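Local atomic coordinates of PilY2 protein (Pseudomonas aeruginosa, PDB entry 3TDQ), a protein that probably takes part in the biogenesis of type 4 fimbriae (pili), through a molecular mechanism that is not established. Residues A[11-16]-A[23-28]; A[29-34]-A[63-68]. All coordinates share one frame; numbering follows the deposited sequence. Where two conformers were deposited one is given.

Contact 1 (A[11-16]-A[23-28])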
# COMPACT_ATOMS: atom_id res chain seq x y z
N GLY A 11 4.12 11.22 -0.59
CA GLY A 11 3.75 12.62 -0.70
C GLY A 11 2.27 12.84 -0.82
O GLY A 11 1.47 12.00 -0.41
N VAL A 12 1.90 14.00 -1.34
CA VAL A 12 0.52 14.44 -1.54
C VAL A 12 0.29 14.64 -3.03
O VAL A 12 1.09 15.31 -3.69
CB VAL A 12 0.21 15.75 -0.72
CG1 VAL A 12 -1.23 16.20 -0.93
CG2 VAL A 12 0.51 15.57 0.78
N VAL A 13 -0.81 14.10 -3.56
CA VAL A 13 -1.20 14.30 -4.96
C VAL A 13 -1.76 15.73 -5.09
O VAL A 13 -2.63 16.13 -4.32
CB VAL A 13 -2.24 13.23 -5.45
CG1 VAL A 13 -2.69 13.50 -6.88
CG2 VAL A 13 -1.68 11.80 -5.32
N PHE A 14 -1.26 16.50 -6.06
CA PHE A 14 -1.76 17.85 -6.31
C PHE A 14 -2.68 17.88 -7.54
O PHE A 14 -3.64 18.64 -7.57
CB PHE A 14 -0.60 18.85 -6.48
CG PHE A 14 -0.03 19.28 -5.15
CD1 PHE A 14 0.81 18.44 -4.42
CD2 PHE A 14 -0.33 20.53 -4.62
CE1 PHE A 14 1.33 18.84 -3.18
CE2 PHE A 14 0.19 20.93 -3.38
CZ PHE A 14 1.01 20.08 -2.67
N GLU A 15 -2.43 17.00 -8.51
CA GLU A 15 -3.22 16.89 -9.74
C GLU A 15 -3.04 15.54 -10.37
O GLU A 15 -2.04 14.86 -10.14
CB GLU A 15 -2.81 17.97 -10.78
CG GLU A 15 -3.52 19.31 -10.67
CD GLU A 15 -5.03 19.31 -10.48
OE1 GLU A 15 -5.73 18.46 -11.08
OE2 GLU A 15 -5.51 20.18 -9.71
N VAL A 16 -4.03 15.16 -11.19
CA VAL A 16 -4.06 13.93 -11.96
C VAL A 16 -4.51 14.30 -13.37
O VAL A 16 -5.53 14.99 -13.54
CB VAL A 16 -4.99 12.84 -11.36
CG1 VAL A 16 -4.81 11.51 -12.09
CG2 VAL A 16 -4.76 12.67 -9.86
N VAL A 23 0.50 11.81 -13.01
CA VAL A 23 0.14 12.16 -11.66
C VAL A 23 1.21 13.14 -11.14
O VAL A 23 2.42 12.96 -11.36
CB VAL A 23 -0.11 10.94 -10.74
CG1 VAL A 23 1.18 10.19 -10.41
CG2 VAL A 23 -0.82 11.36 -9.45
N ASP A 24 0.73 14.20 -10.52
CA ASP A 24 1.56 15.24 -9.92
C ASP A 24 1.54 15.02 -8.40
O ASP A 24 0.49 15.15 -7.76
CB ASP A 24 1.02 16.62 -10.35
CG ASP A 24 1.48 17.85 -9.60
OD1 ASP A 24 2.24 17.71 -8.61
OD2 ASP A 24 1.05 18.95 -9.98
N ILE A 25 2.70 14.67 -7.85
CA ILE A 25 2.92 14.43 -6.42
C ILE A 25 4.00 15.40 -5.95
O ILE A 25 5.13 15.34 -6.45
CB ILE A 25 3.31 12.94 -6.13
CG1 ILE A 25 2.22 11.96 -6.64
CG2 ILE A 25 3.58 12.71 -4.62
CD1 ILE A 25 2.67 10.50 -6.70
N ASP A 26 3.64 16.32 -5.01
CA ASP A 26 4.57 17.33 -4.47
C ASP A 26 5.28 18.12 -5.61
O ASP A 26 6.46 18.43 -5.50
CB ASP A 26 5.62 16.70 -3.52
CG ASP A 26 5.08 15.98 -2.28
OD1 ASP A 26 3.91 16.23 -1.90
OD2 ASP A 26 5.84 15.19 -1.67
N HIS A 27 4.53 18.42 -6.69
CA HIS A 27 4.98 19.22 -7.85
C HIS A 27 6.01 18.50 -8.73
O HIS A 27 6.62 19.14 -9.58
CB HIS A 27 5.50 20.62 -7.42
CG HIS A 27 4.64 21.24 -6.37
ND1 HIS A 27 3.32 21.60 -6.62
CD2 HIS A 27 4.91 21.46 -5.06
CE1 HIS A 27 2.85 22.05 -5.48
NE2 HIS A 27 3.77 22.00 -4.51
N ARG A 28 6.18 17.18 -8.56
CA ARG A 28 6.98 16.32 -9.45
C ARG A 28 5.99 15.51 -10.29
O ARG A 28 4.88 15.25 -9.82
CB ARG A 28 7.94 15.40 -8.69
CG ARG A 28 9.21 16.09 -8.17
CD ARG A 28 8.99 16.84 -6.88
NE ARG A 28 10.20 17.50 -6.41
CZ ARG A 28 10.25 18.35 -5.39
NH1 ARG A 28 9.13 18.69 -4.75
NH2 ARG A 28 11.40 18.90 -5.03

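Contact 2 (A[29-34]-A[63-68])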
# COMPACT_ATOMS: atom_id res chain seq x y z
N LEU A 29 6.37 15.10 -11.50
CA LEU A 29 5.47 14.31 -12.36
C LEU A 29 5.95 12.89 -12.54
O LEU A 29 7.15 12.63 -12.66
CB LEU A 29 5.32 14.95 -13.75
CG LEU A 29 4.59 16.30 -13.80
CD1 LEU A 29 4.69 16.89 -15.15
CD2 LEU A 29 3.10 16.14 -13.45
N TYR A 30 4.97 11.97 -12.55
CA TYR A 30 5.21 10.56 -12.73
C TYR A 30 4.24 9.99 -13.71
O TYR A 30 3.10 10.47 -13.78
CB TYR A 30 5.01 9.80 -11.38
CG TYR A 30 5.91 10.27 -10.27
CD1 TYR A 30 5.55 11.35 -9.46
CD2 TYR A 30 7.15 9.66 -10.05
CE1 TYR A 30 6.40 11.82 -8.46
CE2 TYR A 30 8.00 10.12 -9.04
CZ TYR A 30 7.61 11.19 -8.24
OH TYR A 30 8.42 11.68 -7.24
N ARG A 31 4.65 8.95 -14.43
CA ARG A 31 3.75 8.23 -15.32
C ARG A 31 2.96 7.27 -14.45
O ARG A 31 3.55 6.57 -13.63
CB ARG A 31 4.51 7.49 -16.43
CG ARG A 31 3.62 6.76 -17.45
CD ARG A 31 3.02 7.70 -18.50
NE ARG A 31 4.06 8.43 -19.22
CZ ARG A 31 3.86 9.55 -19.90
NH1 ARG A 31 2.65 10.08 -19.98
NH2 ARG A 31 4.87 10.14 -20.51
N LEU A 32 1.64 7.25 -14.60
CA LEU A 32 0.79 6.33 -13.85
C LEU A 32 -0.04 5.56 -14.91
O LEU A 32 -1.10 6.02 -15.33
CB LEU A 32 -0.06 7.05 -12.80
CG LEU A 32 -0.97 6.21 -11.89
CD1 LEU A 32 -0.23 5.02 -11.26
CD2 LEU A 32 -1.53 7.07 -10.79
N PRO A 33 0.52 4.46 -15.46
CA PRO A 33 -0.16 3.75 -16.56
C PRO A 33 -1.38 3.01 -16.07
O PRO A 33 -1.51 2.75 -14.88
CB PRO A 33 0.93 2.79 -17.09
CG PRO A 33 1.82 2.55 -15.96
CD PRO A 33 1.79 3.80 -15.09
N ASN A 34 -2.28 2.66 -17.00
CA ASN A 34 -3.51 1.90 -16.68
C ASN A 34 -3.20 0.52 -16.09
O ASN A 34 -4.03 -0.04 -15.41
CB ASN A 34 -4.37 1.73 -17.96
CG ASN A 34 -4.90 3.02 -18.56
OD1 ASN A 34 -4.86 4.11 -17.94
ND2 ASN A 34 -5.37 2.92 -19.81
N TRP A 63 9.13 10.41 -17.95
CA TRP A 63 8.74 10.38 -16.54
C TRP A 63 8.90 9.00 -15.97
O TRP A 63 8.61 8.02 -16.67
CB TRP A 63 7.27 10.86 -16.37
CG TRP A 63 6.98 12.15 -17.09
CD1 TRP A 63 6.34 12.30 -18.29
CD2 TRP A 63 7.45 13.45 -16.73
NE1 TRP A 63 6.34 13.63 -18.67
CE2 TRP A 63 7.00 14.36 -17.71
CE3 TRP A 63 8.24 13.94 -15.67
CZ2 TRP A 63 7.28 15.73 -17.66
CZ3 TRP A 63 8.48 15.31 -15.59
CH2 TRP A 63 8.04 16.18 -16.59
N SER A 64 9.31 8.91 -14.69
CA SER A 64 9.44 7.60 -14.03
C SER A 64 8.06 7.02 -13.80
O SER A 64 7.09 7.77 -13.67
CB SER A 64 10.26 7.69 -12.75
OG SER A 64 11.62 7.81 -13.15
N THR A 65 7.95 5.68 -13.84
CA THR A 65 6.69 4.97 -13.84
C THR A 65 6.34 4.40 -12.47
O THR A 65 7.09 3.59 -11.94
CB THR A 65 6.74 3.85 -14.90
OG1 THR A 65 7.04 4.44 -16.16
CG2 THR A 65 5.43 3.08 -15.04
N ILE A 66 5.18 4.80 -11.94
CA ILE A 66 4.68 4.26 -10.67
C ILE A 66 3.98 2.94 -10.99
O ILE A 66 3.02 2.92 -11.77
CB ILE A 66 3.76 5.28 -9.92
CG1 ILE A 66 4.58 6.47 -9.38
CG2 ILE A 66 2.99 4.56 -8.78
CD1 ILE A 66 3.75 7.65 -8.81
N THR A 67 4.48 1.84 -10.39
CA THR A 67 3.91 0.51 -10.62
C THR A 67 3.13 0.04 -9.39
O THR A 67 2.46 -0.99 -9.45
CB THR A 67 5.01 -0.51 -11.00
OG1 THR A 67 5.95 -0.57 -9.94
CG2 THR A 67 5.70 -0.16 -12.31
N ASP A 68 3.20 0.80 -8.28
CA ASP A 68 2.52 0.45 -7.02
C ASP A 68 2.23 1.73 -6.24
O ASP A 68 3.15 2.50 -5.97
CB ASP A 68 3.41 -0.51 -6.18
CG ASP A 68 2.71 -1.19 -4.99
OD1 ASP A 68 1.49 -0.99 -4.82
OD2 ASP A 68 3.39 -1.94 -4.26
O HOH W 1 9.39 11.14 -12.92
O HOH W 2 7.27 8.25 -19.16

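Contact 1 (A[11-16]-A[23-28])
F14 leaves its strand with CG anti to the carbonyl carbon and beside the backbone N (chi1 -80°), and the ring lies against D26 and H27 of the turn. Its CB starts beside the carboxylate of D24, 3.7 Å from D24 OD1. Further out, CD1 lies 3.6 Å from D26 N and CE1 approaches D26 CA, while H27 CE1 sits over one face, toward the CD2-CE2 rim, 3.6 Å from F14 CE2. At the tip, CZ approaches H27 NE2; the two rings are tilted by 44°, an oblique pairing. Between the strands, F14 N donates to D24 O (2.8 Å) and D24 N to E15 O (2.9 Å). D26 grips V12 twice: its N donates to V12 O (3.0 Å), and V12 N donates to D26 OD1 (3.1 Å) from above the carboxylate plane. On the sheet face opposite the D24 and E15 side chains, V13, V16, V23 and I25 form an apolar patch, V13 CG1 lying 3.8 Å from V23 CG2. Because F14 and E15 both face D24, a classic beta bulge interrupts the antiparallel hairpin of strands 6-17 and 22-25; the type I' turn I25-R28 then leads into strand 28-31.

Contact 2 (A[29-34]-A[63-68])
The carbonyl oxygen of R31 takes one hydrogen bond across the segments, supplemented by one weaker contact. I66 N reaches it at 2.9 Å in a nearly straight bond (N-H...O 170°) almost along the C=O axis, and T65 CA adds a CA-H...O contact to R31 O of 3.5 Å. The amide of the same residue works in the other direction, R31 N donating to S64 O at 2.8 Å in the carbonyl plane, so the two bonds flank T65 and make a single backbone bridge. A water extends the link, donating to L29 O (2.7 Å) and accepting from S64 N.

W63 meets two side chains in different ways, L29 over a face and R31 at an edge. L29 lies alongside it, its CB over the six-membered ring in a CH-pi contact (3.8 Å to the centroid, 19° off the normal) and its CD1 reaching CH2. The R31 chain, bent at chi2 and chi3, brings NH2 to the edge of the indole, 3.4 Å from W63 CD1, with the two planes 70° apart. A second water accepts from both R31 NE and W63 N.

Apolar packing surrounds the bridge. I66 crosses Y30 obliquely, its CD1 3.6 Å from Y30 CB, while its CG2 faces CD1 of L32. T65 CG2 packs on P33 CD (3.7 Å), and T65 OG1 is hydrogen-bonded to S60 OG.

I66 also packs on F7, I25 and Y55, from strands 6-17, 22-25 and 52-58. D68 forms salt bridges with R38 of its own chain and K73 of the second subunit. The bridge thus joins the two outermost strands of the five-stranded sheet, consistent with the way the third and fifth strands, here 28-31 and 65-71, close the barrel of an OB fold.

Strands 22-25 and 28-31 follow each other in the chain and are neighbours in the sheet, so contact 1 hands over directly to contact 2, with V23 O probably hydrogen-bonded to Y30 N. Both contacts are partly buried, and their apolar sides merge where I25 CD1 packs on I66 CD1 (3.7 Å). Their outer sides differ: contact 1 exposes an oblique aromatic pair beside aspartate carboxylates, whereas contact 2 has leucine over a tryptophan face and arginine at its edge, with waters bridging the chains. Contact 1 is a local hairpin pairing, interrupted by a bulge and completed at one end by a side-chain carboxylate; contact 2 joins segments distant in sequence through one bridge between the sheet's outermost strands.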